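Nucleoside-diphosphate-sugar epimerase (PDB 2X4G) probably acts as a dinucleotide-dependent enzyme of the extended short-chain dehydrogenase/reductase family on nucleotide-linked sugars, with an NAD(P)-binding Rossmann domain. Local coordinates at residues A[63-68]-A[103-108]; A[128-133]-A[304-309]; A[23-28]-A[220-225]; A[118-123]-A[228-233]. All coordinates share one frame; numbering follows the deposited sequence.

Contact 1: residues A[63-68]-A[103-108]; sequences AEMLDH and LGQTNP
Leu66, His68 and Met65 meet the flank of helix 98-116 at Pro108, Gly104 and Gln105, joining a Rossmann beta-alpha connection, the loop between strand 59-62 and helix 68-74, to a helix of the same domain. No hydrogen bond crosses, so the evidence is packing alone. Methyl CD2 of Leu66 lies 4.1 Å from Pro108 CG, the two side chains running side by side and pointing the same way. That methyl is also 3.5 Å from Gly104 O, the carbonyl that the backbone N at Pro108 would bond in a regular helix; proline has no N-H, and the helix is kinked here. With CG anti to the carbonyl carbon (chi1 -47°), the imidazole of His68 crosses Pro108 obliquely, NE2 lying 3.5 Å from Pro108 CB.

Farther out, backbone bonding of Ala63 to His44 ties the loop to the neighbouring strand, and Asp67 occupies the N-cap position of helix 68-74. On the other segment Thr106, whose CB points away from the loop, is hydrogen-bonded through OG1 to Gln165 of helix 154-171. Met65, bent at both chi2 and chi3, brings its CE methyl to 3.7 Å from Gln105 OE1.

Contact 2: residues A[128-133]-A[304-309]; sequences YAMPRH and QFLDGR
The carboxamide of Gln304 is held by both of its polar atoms on the backbone around Arg132. NE2 donates to Pro131 O at 3.1 Å, and OE1 accepts from His133 N, also at 3.1 Å, with a fairly straight N-H...O angle of 163°. The His133 donor is tilted only slightly from the amide's carbonyl plane, whereas NE2 stands well above the plane of the Pro131 carbonyl. Bonding the C=O before Arg132 and the N-H after it reproduces what a residue's main chain does in a parallel beta bridge, and two bonds at opposite ends of the amide fix its rotation. The guanidinium of Arg132 is turned 50° from the amide plane and comes obliquely to Gln304 CB, NH1 being 3.8 Å away; NH1 is also hydrogen-bonded to Gly303 O.

Segment 128-133 follows strand 121-124 of the Rossmann sheet, beyond the strand end where short-chain dehydrogenase/reductase relatives carry their active-site serine. Residues 304-309 come from the C-terminal part of the chain, leading into helix 309-315.

Gln304 reaches across with CG between the backbone N and the carbonyl carbon (chi1 61°) and an extended chain beyond. The Met130 side chain crosses that of Gln304 at about a right angle; its CE methyl is 4.1 Å from Gln304 NE2 and 4.1 Å from Leu306 CD2. Leu306 rests in turn on Leu240 and Thr242 of strand 238-247. Asp307 OD2 accepts from Arg309 N in an Asx turn, with Gly308 at the N-cap position.

Contact 3: residues A[23-28]-A[220-225]; sequences GLLGHH and AEAGRG
Leu25 turns its CG anti to the backbone N (chi1 -178°), and its CD1 methyl reaches Ala222 CB at 3.6 Å. His28 differs, with CG anti to the carbonyl carbon (chi1 -74°), and its ring lies against the first turn of helix 219-232. Ala220 N sits over one ring face, 3.6 Å above the plane and displaced toward the rim, while ring atom ND1 is 3.4 Å from Ala220 CA. On its far side the imidazole is fixed by a hydrogen bond between NE2 and Glu187 O.

Beside these side-chain contacts the backbones themselves meet. Gly223 presents its CA to His28 O at 3.7 Å, and with no side chain there the short segment axes approach to 8.1 Å, crossing at -66°. A water joins the helices next to this point, donating to His28 O at 2.7 Å and to Ala220 O at 2.9 Å.

Helix 24-35 is the first helix of the Rossmann domain. Gly23, at its N-cap position, and Gly26 belong to the GxxGxxG motif, which in relatives receives the dinucleotide pyrophosphate.

No direct hydrogen bond links the segments. Since Glu187 O can only accept, NE2 must carry a proton; a second one on ND1 may be mildly disfavoured by Arg224, whose NH1 lies 6.9 Å from it, although Glu221 lies at long salt-bridge range of that guanidinium.

Contact 4: residues A[118-123]-A[228-233]; sequences VPRILY and MALERG
Arg120 provides the polar half of this contact, its guanidinium reaching the C-terminal end of helix 219-232. NE donates to Leu230 O at 2.7 Å with an N-H...O angle of 175°; the acceptor lies in the guanidinium plane, and the donor is almost in line with the C=O bond. The same carbonyl receives a second, weak bond from NH2 at 3.4 Å. NH2 also bonds Gly233 O, although the modelled separation is too short to be taken literally. A bend at chi2 (67°) puts CD beside Leu230 O, and the chain runs on to the guanidinium. A positive group set among the last carbonyls of a helix should be favoured by the helix dipole.

The apolar half is built on Leu122 and the inward side of the helix. Leu122 CD1 meets Ala229 CB at 3.6 Å, and Leu122 CB lies 3.8 Å from Leu230 CD1. That Leu230 methyl also packs against the strand backbone, 3.6 Å from Leu122 N.

Backbone bonds to Val81 and Phe83 set Leu122 in the sheet beside strand 80-83. Ile121 points its CB away from the helix and packs on Phe109 and Cys113 of helix 98-116. The axes of strand 121-123 and helix 228-232 approach to 7.9 Å, with 143° between their directions. Consecutive residues of one parallel strand thus serve helices on the two faces of the sheet, the three-layer alpha/beta/alpha sandwich of the Rossmann fold.

Contacts 3 and 4 are buried and share helix 219-232: its first turns cross helix 24-35, while its last turn covers strand 121-124. Contact 1 lies at the surface, where helix 98-116 meets a loop through packing alone; it touches contact 4 through Thr106 and Tyr123. Contact 2, partly buried and about 29 Å from contact 1 between centres, instead brings a C-terminal loop onto the segment that continues from strand 121-124. Their chemistry differs accordingly. Side-chain-to-backbone hydrogen bonds mark contacts 2 and 4, from a neutral amide and a guanidinium respectively, whereas contact 3 relies on close helix packing and one bridging water.

Contact 1: residues A[63-68]-A[103-108]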
loop_
_atom_site.group_PDB
_atom_site.type_symbol
_atom_site.label_atom_id
_atom_site.label_comp_id
_atom_site.label_asym_id
_atom_site.label_seq_id
_atom_site.Cartn_x
_atom_site.Cartn_y
_atom_site.Cartn_z
ATOM N N ALA A 63 -22.365 -20.930 -14.531
ATOM C CA ALA A 63 -22.106 -21.438 -13.201
ATOM C C ALA A 63 -21.376 -20.394 -12.384
ATOM O O ALA A 63 -20.301 -19.942 -12.774
ATOM C CB ALA A 63 -21.288 -22.705 -13.274
ATOM N N GLU A 64 -21.961 -19.993 -11.261
ATOM C CA GLU A 64 -21.220 -19.211 -10.267
ATOM C C GLU A 64 -20.274 -20.173 -9.549
ATOM O O GLU A 64 -20.604 -21.325 -9.298
ATOM C CB GLU A 64 -22.164 -18.502 -9.279
ATOM C CG GLU A 64 -22.916 -17.309 -9.889
ATOM C CD GLU A 64 -24.273 -17.037 -9.225
ATOM O OE1 GLU A 64 -25.325 -17.235 -9.890
ATOM O OE2 GLU A 64 -24.294 -16.636 -8.035
ATOM N N MET A 65 -19.086 -19.699 -9.222
ATOM C CA MET A 65 -18.033 -20.591 -8.764
ATOM C C MET A 65 -18.148 -21.016 -7.313
ATOM O O MET A 65 -17.224 -21.645 -6.789
ATOM C CB MET A 65 -16.691 -19.919 -8.976
ATOM C CG MET A 65 -16.421 -19.600 -10.434
ATOM S SD MET A 65 -14.722 -20.044 -10.820
ATOM C CE MET A 65 -13.776 -18.870 -9.800
ATOM N N LEU A 66 -19.257 -20.659 -6.664
ATOM C CA LEU A 66 -19.521 -21.075 -5.290
ATOM C C LEU A 66 -20.869 -21.781 -5.218
ATOM O O LEU A 66 -21.524 -21.759 -4.182
ATOM C CB LEU A 66 -19.492 -19.859 -4.349
ATOM C CG LEU A 66 -18.186 -19.046 -4.351
ATOM C CD1 LEU A 66 -18.291 -17.815 -3.447
ATOM C CD2 LEU A 66 -16.976 -19.914 -3.954
ATOM N N ASP A 67 -21.242 -22.435 -6.323
ATOM C CA ASP A 67 -22.578 -23.030 -6.544
ATOM C C ASP A 67 -22.413 -24.496 -7.013
ATOM O O ASP A 67 -22.448 -24.786 -8.211
ATOM C CB ASP A 67 -23.319 -22.150 -7.576
ATOM C CG ASP A 67 -24.608 -22.765 -8.107
ATOM O OD1 ASP A 67 -25.224 -23.636 -7.461
ATOM O OD2 ASP A 67 -25.014 -22.339 -9.203
ATOM N N HIS A 68 -22.238 -25.408 -6.052
ATOM C CA HIS A 68 -21.876 -26.822 -6.317
ATOM C C HIS A 68 -22.862 -27.580 -7.205
ATOM O O HIS A 68 -22.479 -28.523 -7.875
ATOM C CB HIS A 68 -21.718 -27.618 -5.012
ATOM C CG HIS A 68 -20.888 -26.934 -3.973
ATOM N ND1 HIS A 68 -21.442 -26.244 -2.912
ATOM C CD2 HIS A 68 -19.546 -26.833 -3.828
ATOM C CE1 HIS A 68 -20.477 -25.739 -2.164
ATOM N NE2 HIS A 68 -19.316 -26.079 -2.700
ATOM N N LEU A 103 -8.142 -20.165 -1.860
ATOM C CA LEU A 103 -8.527 -21.544 -1.602
ATOM C C LEU A 103 -10.037 -21.719 -1.603
ATOM O O LEU A 103 -10.531 -22.770 -1.992
ATOM C CB LEU A 103 -7.950 -22.024 -0.271
ATOM C CG LEU A 103 -6.424 -22.110 -0.188
ATOM C CD1 LEU A 103 -6.026 -22.566 1.203
ATOM C CD2 LEU A 103 -5.850 -23.052 -1.249
ATOM N N GLY A 104 -10.762 -20.686 -1.186
ATOM C CA GLY A 104 -12.217 -20.728 -1.145
ATOM C C GLY A 104 -12.887 -20.796 -2.508
ATOM O O GLY A 104 -14.005 -21.305 -2.633
ATOM N N GLN A 105 -12.223 -20.268 -3.525
ATOM C CA GLN A 105 -12.740 -20.336 -4.885
ATOM C C GLN A 105 -12.450 -21.698 -5.495
ATOM O O GLN A 105 -13.326 -22.275 -6.156
ATOM C CB GLN A 105 -12.130 -19.239 -5.770
ATOM C CG GLN A 105 -12.649 -17.803 -5.473
ATOM C CD GLN A 105 -11.980 -16.712 -6.354
ATOM O OE1 GLN A 105 -11.583 -16.964 -7.516
ATOM N NE2 GLN A 105 -11.868 -15.497 -5.797
ATOM N N THR A 106 -11.240 -22.219 -5.294
ATOM C CA THR A 106 -10.871 -23.475 -5.937
ATOM C C THR A 106 -11.523 -24.679 -5.290
ATOM O O THR A 106 -11.811 -25.662 -5.962
ATOM C CB THR A 106 -9.356 -23.732 -5.932
ATOM O OG1 THR A 106 -8.855 -23.553 -4.605
ATOM C CG2 THR A 106 -8.628 -22.805 -6.904
ATOM N N ASN A 107 -11.747 -24.629 -3.987
ATOM C CA ASN A 107 -12.151 -25.846 -3.303
ATOM C C ASN A 107 -13.457 -26.436 -3.847
ATOM O O ASN A 107 -13.531 -27.646 -4.076
ATOM C CB ASN A 107 -12.206 -25.668 -1.790
ATOM C CG ASN A 107 -11.683 -26.884 -1.065
ATOM O OD1 ASN A 107 -10.604 -27.405 -1.400
ATOM N ND2 ASN A 107 -12.442 -27.367 -0.084
ATOM N N PRO A 108 -14.479 -25.593 -4.088
ATOM C CA PRO A 108 -15.714 -26.139 -4.642
ATOM C C PRO A 108 -15.525 -26.746 -6.033
ATOM O O PRO A 108 -16.191 -27.721 -6.381
ATOM C CB PRO A 108 -16.648 -24.917 -4.707
ATOM C CG PRO A 108 -16.105 -23.962 -3.737
ATOM C CD PRO A 108 -14.615 -24.159 -3.793
#

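Contact 2: residues A[128-133]-A[304-309]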
loop_
_atom_site.group_PDB
_atom_site.type_symbol
_atom_site.label_atom_id
_atom_site.label_comp_id
_atom_site.label_asym_id
_atom_site.label_seq_id
_atom_site.Cartn_x
_atom_site.Cartn_y
_atom_site.Cartn_z
ATOM N N TYR A 128 5.802 -18.853 -8.880
ATOM C CA TYR A 128 6.066 -18.311 -7.546
ATOM C C TYR A 128 5.723 -19.318 -6.440
ATOM O O TYR A 128 6.130 -19.131 -5.277
ATOM C CB TYR A 128 5.343 -16.979 -7.351
ATOM C CG TYR A 128 5.932 -15.859 -8.182
ATOM C CD1 TYR A 128 6.917 -15.022 -7.667
ATOM C CD2 TYR A 128 5.518 -15.641 -9.491
ATOM C CE1 TYR A 128 7.464 -13.993 -8.445
ATOM C CE2 TYR A 128 6.061 -14.618 -10.267
ATOM C CZ TYR A 128 7.028 -13.806 -9.743
ATOM O OH TYR A 128 7.562 -12.801 -10.518
ATOM N N ALA A 129 5.020 -20.397 -6.802
ATOM C CA ALA A 129 4.863 -21.545 -5.904
ATOM C C ALA A 129 6.195 -22.293 -5.698
ATOM O O ALA A 129 6.293 -23.145 -4.830
ATOM C CB ALA A 129 3.782 -22.509 -6.418
ATOM N N MET A 130 7.210 -21.975 -6.493
ATOM C CA MET A 130 8.491 -22.648 -6.403
ATOM C C MET A 130 9.487 -21.718 -5.742
ATOM O O MET A 130 9.388 -20.501 -5.902
ATOM C CB MET A 130 9.004 -23.023 -7.788
ATOM C CG MET A 130 7.983 -23.677 -8.707
ATOM S SD MET A 130 8.755 -24.117 -10.297
ATOM C CE MET A 130 9.264 -22.517 -10.942
ATOM N N PRO A 131 10.436 -22.285 -4.974
ATOM C CA PRO A 131 11.541 -21.491 -4.470
ATOM C C PRO A 131 12.563 -21.251 -5.571
ATOM O O PRO A 131 12.474 -21.849 -6.646
ATOM C CB PRO A 131 12.128 -22.372 -3.366
ATOM C CG PRO A 131 11.827 -23.748 -3.792
ATOM C CD PRO A 131 10.494 -23.673 -4.478
ATOM N N ARG A 132 13.527 -20.381 -5.288
ATOM C CA ARG A 132 14.540 -19.991 -6.261
ATOM C C ARG A 132 15.565 -21.118 -6.407
ATOM O O ARG A 132 15.933 -21.750 -5.435
ATOM C CB ARG A 132 15.195 -18.683 -5.802
ATOM C CG ARG A 132 16.179 -18.060 -6.797
ATOM C CD ARG A 132 16.709 -16.709 -6.296
ATOM N NE ARG A 132 15.661 -15.692 -6.301
ATOM C CZ ARG A 132 15.217 -15.061 -7.389
ATOM N NH1 ARG A 132 15.729 -15.329 -8.594
ATOM N NH2 ARG A 132 14.246 -14.159 -7.277
ATOM N N HIS A 133 16.018 -21.407 -7.612
ATOM C CA HIS A 133 16.977 -22.494 -7.750
ATOM C C HIS A 133 18.156 -22.217 -6.808
ATOM O O HIS A 133 18.774 -21.149 -6.908
ATOM C CB HIS A 133 17.474 -22.610 -9.187
ATOM C CG HIS A 133 18.187 -23.892 -9.479
ATOM N ND1 HIS A 133 19.499 -24.115 -9.122
ATOM C CD2 HIS A 133 17.771 -25.019 -10.101
ATOM C CE1 HIS A 133 19.857 -25.326 -9.510
ATOM N NE2 HIS A 133 18.830 -25.893 -10.116
ATOM N N GLN A 304 12.330 -15.718 -11.534
ATOM C CA GLN A 304 13.527 -16.415 -12.055
ATOM C C GLN A 304 13.358 -16.933 -13.479
ATOM O O GLN A 304 12.261 -16.903 -14.033
ATOM C CB GLN A 304 13.925 -17.574 -11.142
ATOM C CG GLN A 304 12.872 -18.660 -10.976
ATOM C CD GLN A 304 13.320 -19.740 -10.013
ATOM O OE1 GLN A 304 14.515 -20.012 -9.885
ATOM N NE2 GLN A 304 12.371 -20.356 -9.327
ATOM N N PHE A 305 14.466 -17.384 -14.068
ATOM C CA PHE A 305 14.451 -18.068 -15.358
ATOM C C PHE A 305 13.863 -19.441 -15.132
ATOM O O PHE A 305 14.001 -20.004 -14.047
ATOM C CB PHE A 305 15.858 -18.225 -15.957
ATOM C CG PHE A 305 16.490 -16.938 -16.470
ATOM C CD1 PHE A 305 15.757 -15.781 -16.686
ATOM C CD2 PHE A 305 17.833 -16.917 -16.772
ATOM C CE1 PHE A 305 16.375 -14.627 -17.177
ATOM C CE2 PHE A 305 18.442 -15.771 -17.260
ATOM C CZ PHE A 305 17.703 -14.626 -17.464
ATOM N N LEU A 306 13.219 -19.972 -16.167
ATOM C CA LEU A 306 12.539 -21.257 -16.104
ATOM C C LEU A 306 13.119 -22.222 -17.151
ATOM O O LEU A 306 13.506 -21.799 -18.231
ATOM C CB LEU A 306 11.034 -21.059 -16.308
ATOM C CG LEU A 306 10.344 -20.036 -15.383
ATOM C CD1 LEU A 306 8.816 -20.144 -15.443
ATOM C CD2 LEU A 306 10.813 -20.147 -13.926
ATOM N N ASP A 307 13.196 -23.506 -16.796
ATOM C CA ASP A 307 13.705 -24.574 -17.648
ATOM C C ASP A 307 12.502 -25.241 -18.273
ATOM O O ASP A 307 11.650 -25.759 -17.560
ATOM C CB ASP A 307 14.480 -25.601 -16.785
ATOM C CG ASP A 307 15.228 -26.681 -17.615
ATOM O OD1 ASP A 307 16.006 -27.470 -17.016
ATOM O OD2 ASP A 307 15.063 -26.738 -18.857
ATOM N N GLY A 308 12.449 -25.245 -19.604
ATOM C CA GLY A 308 11.334 -25.834 -20.350
ATOM C C GLY A 308 11.458 -27.279 -20.810
ATOM O O GLY A 308 10.618 -27.747 -21.568
ATOM N N ARG A 309 12.464 -28.003 -20.337
ATOM C CA ARG A 309 12.749 -29.353 -20.846
ATOM C C ARG A 309 11.656 -30.396 -20.587
ATOM O O ARG A 309 11.384 -31.243 -21.447
ATOM C CB ARG A 309 14.057 -29.879 -20.252
ATOM C CG ARG A 309 15.335 -29.267 -20.840
ATOM C CD ARG A 309 16.495 -29.439 -19.839
ATOM N NE ARG A 309 17.818 -29.499 -20.465
ATOM C CZ ARG A 309 18.950 -29.713 -19.792
ATOM N NH1 ARG A 309 18.921 -29.868 -18.464
ATOM N NH2 ARG A 309 20.119 -29.761 -20.441
#

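Contact 3: residues A[23-28]-A[220-225]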
loop_
_atom_site.group_PDB
_atom_site.type_symbol
_atom_site.label_atom_id
_atom_site.label_comp_id
_atom_site.label_asym_id
_atom_site.label_seq_id
_atom_site.Cartn_x
_atom_site.Cartn_y
_atom_site.Cartn_z
ATOM N N GLY A 23 -10.360 -14.335 -19.520
ATOM C CA GLY A 23 -9.007 -13.869 -19.211
ATOM C C GLY A 23 -8.040 -14.172 -20.348
ATOM O O GLY A 23 -8.352 -14.963 -21.240
ATOM N N LEU A 24 -6.851 -13.572 -20.305
ATOM C CA LEU A 24 -5.883 -13.690 -21.392
ATOM C C LEU A 24 -5.518 -15.132 -21.649
ATOM O O LEU A 24 -5.571 -15.604 -22.777
ATOM C CB LEU A 24 -4.605 -12.899 -21.077
ATOM C CG LEU A 24 -3.441 -12.991 -22.086
ATOM C CD1 LEU A 24 -3.903 -12.684 -23.510
ATOM C CD2 LEU A 24 -2.293 -12.082 -21.655
ATOM N N LEU A 25 -5.130 -15.837 -20.604
ATOM C CA LEU A 25 -4.625 -17.177 -20.799
ATOM C C LEU A 25 -5.775 -18.169 -21.106
ATOM O O LEU A 25 -5.635 -19.042 -21.938
ATOM C CB LEU A 25 -3.783 -17.602 -19.598
ATOM C CG LEU A 25 -3.161 -18.992 -19.725
ATOM C CD1 LEU A 25 -2.234 -19.083 -20.961
ATOM C CD2 LEU A 25 -2.462 -19.427 -18.405
ATOM N N GLY A 26 -6.924 -18.021 -20.469
ATOM C CA GLY A 26 -8.082 -18.864 -20.798
ATOM C C GLY A 26 -8.591 -18.706 -22.233
ATOM O O GLY A 26 -9.021 -19.673 -22.852
ATOM N N HIS A 27 -8.555 -17.487 -22.766
ATOM C CA HIS A 27 -9.114 -17.210 -24.078
ATOM C C HIS A 27 -8.292 -17.983 -25.078
ATOM O O HIS A 27 -8.820 -18.573 -26.021
ATOM C CB HIS A 27 -9.058 -15.715 -24.334
ATOM C CG HIS A 27 -9.776 -15.261 -25.564
ATOM N ND1 HIS A 27 -10.071 -13.934 -25.790
ATOM C CD2 HIS A 27 -10.238 -15.935 -26.642
ATOM C CE1 HIS A 27 -10.689 -13.812 -26.949
ATOM N NE2 HIS A 27 -10.796 -15.009 -27.492
ATOM N N HIS A 28 -6.985 -17.992 -24.847
ATOM C CA HIS A 28 -6.031 -18.696 -25.724
ATOM C C HIS A 28 -6.081 -20.225 -25.493
ATOM O O HIS A 28 -5.849 -20.991 -26.419
ATOM C CB HIS A 28 -4.606 -18.153 -25.535
ATOM C CG HIS A 28 -4.372 -16.800 -26.151
ATOM N ND1 HIS A 28 -4.100 -16.621 -27.493
ATOM C CD2 HIS A 28 -4.320 -15.563 -25.595
ATOM C CE1 HIS A 28 -3.921 -15.335 -27.738
ATOM N NE2 HIS A 28 -4.047 -14.670 -26.601
ATOM N N ALA A 220 -0.531 -17.058 -27.343
ATOM C CA ALA A 220 -1.094 -18.067 -28.247
ATOM C C ALA A 220 -0.484 -19.419 -27.933
ATOM O O ALA A 220 -1.193 -20.404 -27.845
ATOM C CB ALA A 220 -0.870 -17.693 -29.737
ATOM N N GLU A 221 0.824 -19.452 -27.726
ATOM C CA GLU A 221 1.516 -20.696 -27.429
ATOM C C GLU A 221 1.132 -21.232 -26.065
ATOM O O GLU A 221 0.853 -22.429 -25.944
ATOM C CB GLU A 221 3.050 -20.553 -27.503
ATOM C CG GLU A 221 3.527 -19.782 -28.697
ATOM C CD GLU A 221 4.679 -20.421 -29.426
ATOM O OE1 GLU A 221 4.416 -21.331 -30.233
ATOM O OE2 GLU A 221 5.832 -19.977 -29.237
ATOM N N ALA A 222 1.136 -20.374 -25.045
ATOM C CA ALA A 222 0.855 -20.828 -23.671
ATOM C C ALA A 222 -0.487 -21.573 -23.631
ATOM O O ALA A 222 -0.617 -22.594 -22.982
ATOM C CB ALA A 222 0.888 -19.672 -22.693
ATOM N N GLY A 223 -1.461 -21.076 -24.380
ATOM C CA GLY A 223 -2.728 -21.784 -24.575
ATOM C C GLY A 223 -2.594 -23.176 -25.172
ATOM O O GLY A 223 -3.297 -24.093 -24.778
ATOM N N ARG A 224 -1.704 -23.335 -26.137
ATOM C CA ARG A 224 -1.492 -24.635 -26.727
ATOM C C ARG A 224 -0.773 -25.553 -25.740
ATOM O O ARG A 224 -1.095 -26.741 -25.623
ATOM C CB ARG A 224 -0.736 -24.493 -28.043
ATOM C CG ARG A 224 -1.582 -23.733 -29.107
ATOM C CD ARG A 224 -1.056 -23.838 -30.531
ATOM N NE ARG A 224 0.024 -22.885 -30.725
ATOM C CZ ARG A 224 -0.100 -21.675 -31.276
ATOM N NH1 ARG A 224 -1.275 -21.214 -31.726
ATOM N NH2 ARG A 224 0.981 -20.908 -31.381
ATOM N N GLY A 225 0.173 -24.989 -25.000
ATOM C CA GLY A 225 0.836 -25.719 -23.944
ATOM C C GLY A 225 -0.122 -26.222 -22.893
ATOM O O GLY A 225 0.037 -27.317 -22.389
HETATM O O HOH W 1 -4.027 -20.707 -28.449
#

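Contact 4: residues A[118-123]-A[228-233]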
loop_
_atom_site.group_PDB
_atom_site.type_symbol
_atom_site.label_atom_id
_atom_site.label_comp_id
_atom_site.label_asym_id
_atom_site.label_seq_id
_atom_site.Cartn_x
_atom_site.Cartn_y
_atom_site.Cartn_z
ATOM N N VAL A 118 -15.131 -35.908 -13.910
ATOM C CA VAL A 118 -14.263 -35.417 -15.000
ATOM C C VAL A 118 -12.972 -36.230 -14.996
ATOM O O VAL A 118 -12.350 -36.368 -13.944
ATOM C CB VAL A 118 -13.860 -33.941 -14.838
ATOM C CG1 VAL A 118 -13.025 -33.511 -16.033
ATOM C CG2 VAL A 118 -15.074 -33.034 -14.682
ATOM N N PRO A 119 -12.560 -36.754 -16.171
ATOM C CA PRO A 119 -11.416 -37.666 -16.201
ATOM C C PRO A 119 -10.061 -36.991 -16.177
ATOM O O PRO A 119 -9.080 -37.649 -15.877
ATOM C CB PRO A 119 -11.583 -38.421 -17.531
ATOM C CG PRO A 119 -12.598 -37.672 -18.327
ATOM C CD PRO A 119 -13.079 -36.491 -17.526
ATOM N N ARG A 120 -10.018 -35.693 -16.456
ATOM C CA ARG A 120 -8.791 -35.007 -16.841
ATOM C C ARG A 120 -8.909 -33.525 -16.441
ATOM O O ARG A 120 -9.770 -32.818 -16.955
ATOM C CB ARG A 120 -8.696 -35.174 -18.354
ATOM C CG ARG A 120 -7.337 -35.240 -18.965
ATOM C CD ARG A 120 -6.495 -36.466 -18.611
ATOM N NE ARG A 120 -5.105 -36.081 -18.831
ATOM C CZ ARG A 120 -4.036 -36.711 -18.372
ATOM N NH1 ARG A 120 -4.152 -37.836 -17.673
ATOM N NH2 ARG A 120 -2.834 -36.207 -18.648
ATOM N N ILE A 121 -8.097 -33.068 -15.488
ATOM C CA ILE A 121 -8.197 -31.698 -14.954
ATOM C C ILE A 121 -6.823 -31.027 -14.959
ATOM O O ILE A 121 -5.865 -31.565 -14.415
ATOM C CB ILE A 121 -8.724 -31.686 -13.474
ATOM C CG1 ILE A 121 -10.112 -32.322 -13.348
ATOM C CG2 ILE A 121 -8.806 -30.284 -12.923
ATOM C CD1 ILE A 121 -10.279 -33.183 -12.083
ATOM N N LEU A 122 -6.714 -29.857 -15.574
ATOM C CA LEU A 122 -5.465 -29.085 -15.543
ATOM C C LEU A 122 -5.732 -27.796 -14.801
ATOM O O LEU A 122 -6.668 -27.057 -15.135
ATOM C CB LEU A 122 -4.932 -28.767 -16.949
ATOM C CG LEU A 122 -3.667 -27.899 -16.998
ATOM C CD1 LEU A 122 -2.424 -28.720 -16.726
ATOM C CD2 LEU A 122 -3.540 -27.230 -18.328
ATOM N N TYR A 123 -4.897 -27.538 -13.800
ATOM C CA TYR A 123 -5.006 -26.359 -12.982
ATOM C C TYR A 123 -3.860 -25.451 -13.376
ATOM O O TYR A 123 -2.723 -25.898 -13.507
ATOM C CB TYR A 123 -4.923 -26.725 -11.498
ATOM C CG TYR A 123 -4.648 -25.523 -10.665
ATOM C CD1 TYR A 123 -3.357 -25.210 -10.285
ATOM C CD2 TYR A 123 -5.664 -24.646 -10.327
ATOM C CE1 TYR A 123 -3.080 -24.070 -9.553
ATOM C CE2 TYR A 123 -5.400 -23.500 -9.602
ATOM C CZ TYR A 123 -4.103 -23.223 -9.218
ATOM O OH TYR A 123 -3.817 -22.093 -8.505
ATOM N N MET A 228 -1.940 -29.129 -24.216
ATOM C CA MET A 228 -1.033 -30.249 -24.302
ATOM C C MET A 228 -0.780 -30.897 -22.949
ATOM O O MET A 228 -0.639 -32.105 -22.862
ATOM C CB MET A 228 0.296 -29.819 -24.928
ATOM C CG MET A 228 0.266 -29.646 -26.436
ATOM S SD MET A 228 1.931 -29.394 -27.071
ATOM C CE MET A 228 1.650 -27.944 -28.085
ATOM N N ALA A 229 -0.679 -30.098 -21.896
ATOM C CA ALA A 229 -0.539 -30.648 -20.548
ATOM C C ALA A 229 -1.777 -31.440 -20.221
ATOM O O ALA A 229 -1.669 -32.520 -19.671
ATOM C CB ALA A 229 -0.357 -29.540 -19.517
ATOM N N LEU A 230 -2.941 -30.890 -20.577
ATOM C CA LEU A 230 -4.233 -31.475 -20.225
ATOM C C LEU A 230 -4.349 -32.841 -20.861
ATOM O O LEU A 230 -4.693 -33.801 -20.176
ATOM C CB LEU A 230 -5.400 -30.575 -20.661
ATOM C CG LEU A 230 -6.847 -31.049 -20.449
ATOM C CD1 LEU A 230 -7.241 -30.993 -19.001
ATOM C CD2 LEU A 230 -7.807 -30.200 -21.248
ATOM N N GLU A 231 -4.018 -32.940 -22.150
ATOM C CA GLU A 231 -4.126 -34.210 -22.863
ATOM C C GLU A 231 -3.015 -35.174 -22.497
ATOM O O GLU A 231 -3.253 -36.369 -22.503
ATOM C CB GLU A 231 -4.130 -34.003 -24.381
ATOM C CG GLU A 231 -5.352 -33.265 -24.916
ATOM C CD GLU A 231 -5.524 -33.399 -26.427
ATOM O OE1 GLU A 231 -4.801 -32.718 -27.188
ATOM O OE2 GLU A 231 -6.403 -34.182 -26.860
ATOM N N ARG A 232 -1.821 -34.667 -22.174
ATOM C CA ARG A 232 -0.595 -35.503 -22.139
ATOM C C ARG A 232 0.197 -35.551 -20.845
ATOM O O ARG A 232 1.025 -36.427 -20.690
ATOM C CB ARG A 232 0.380 -35.088 -23.231
ATOM C CG ARG A 232 -0.126 -35.352 -24.622
ATOM C CD ARG A 232 0.836 -34.853 -25.689
ATOM N NE ARG A 232 0.122 -34.583 -26.936
ATOM C CZ ARG A 232 0.603 -33.871 -27.959
ATOM N NH1 ARG A 232 1.813 -33.330 -27.909
ATOM N NH2 ARG A 232 -0.139 -33.696 -29.045
ATOM N N GLY A 233 -0.024 -34.628 -19.922
ATOM C CA GLY A 233 0.727 -34.641 -18.670
ATOM C C GLY A 233 0.476 -35.854 -17.788
ATOM O O GLY A 233 -0.591 -36.465 -17.841
#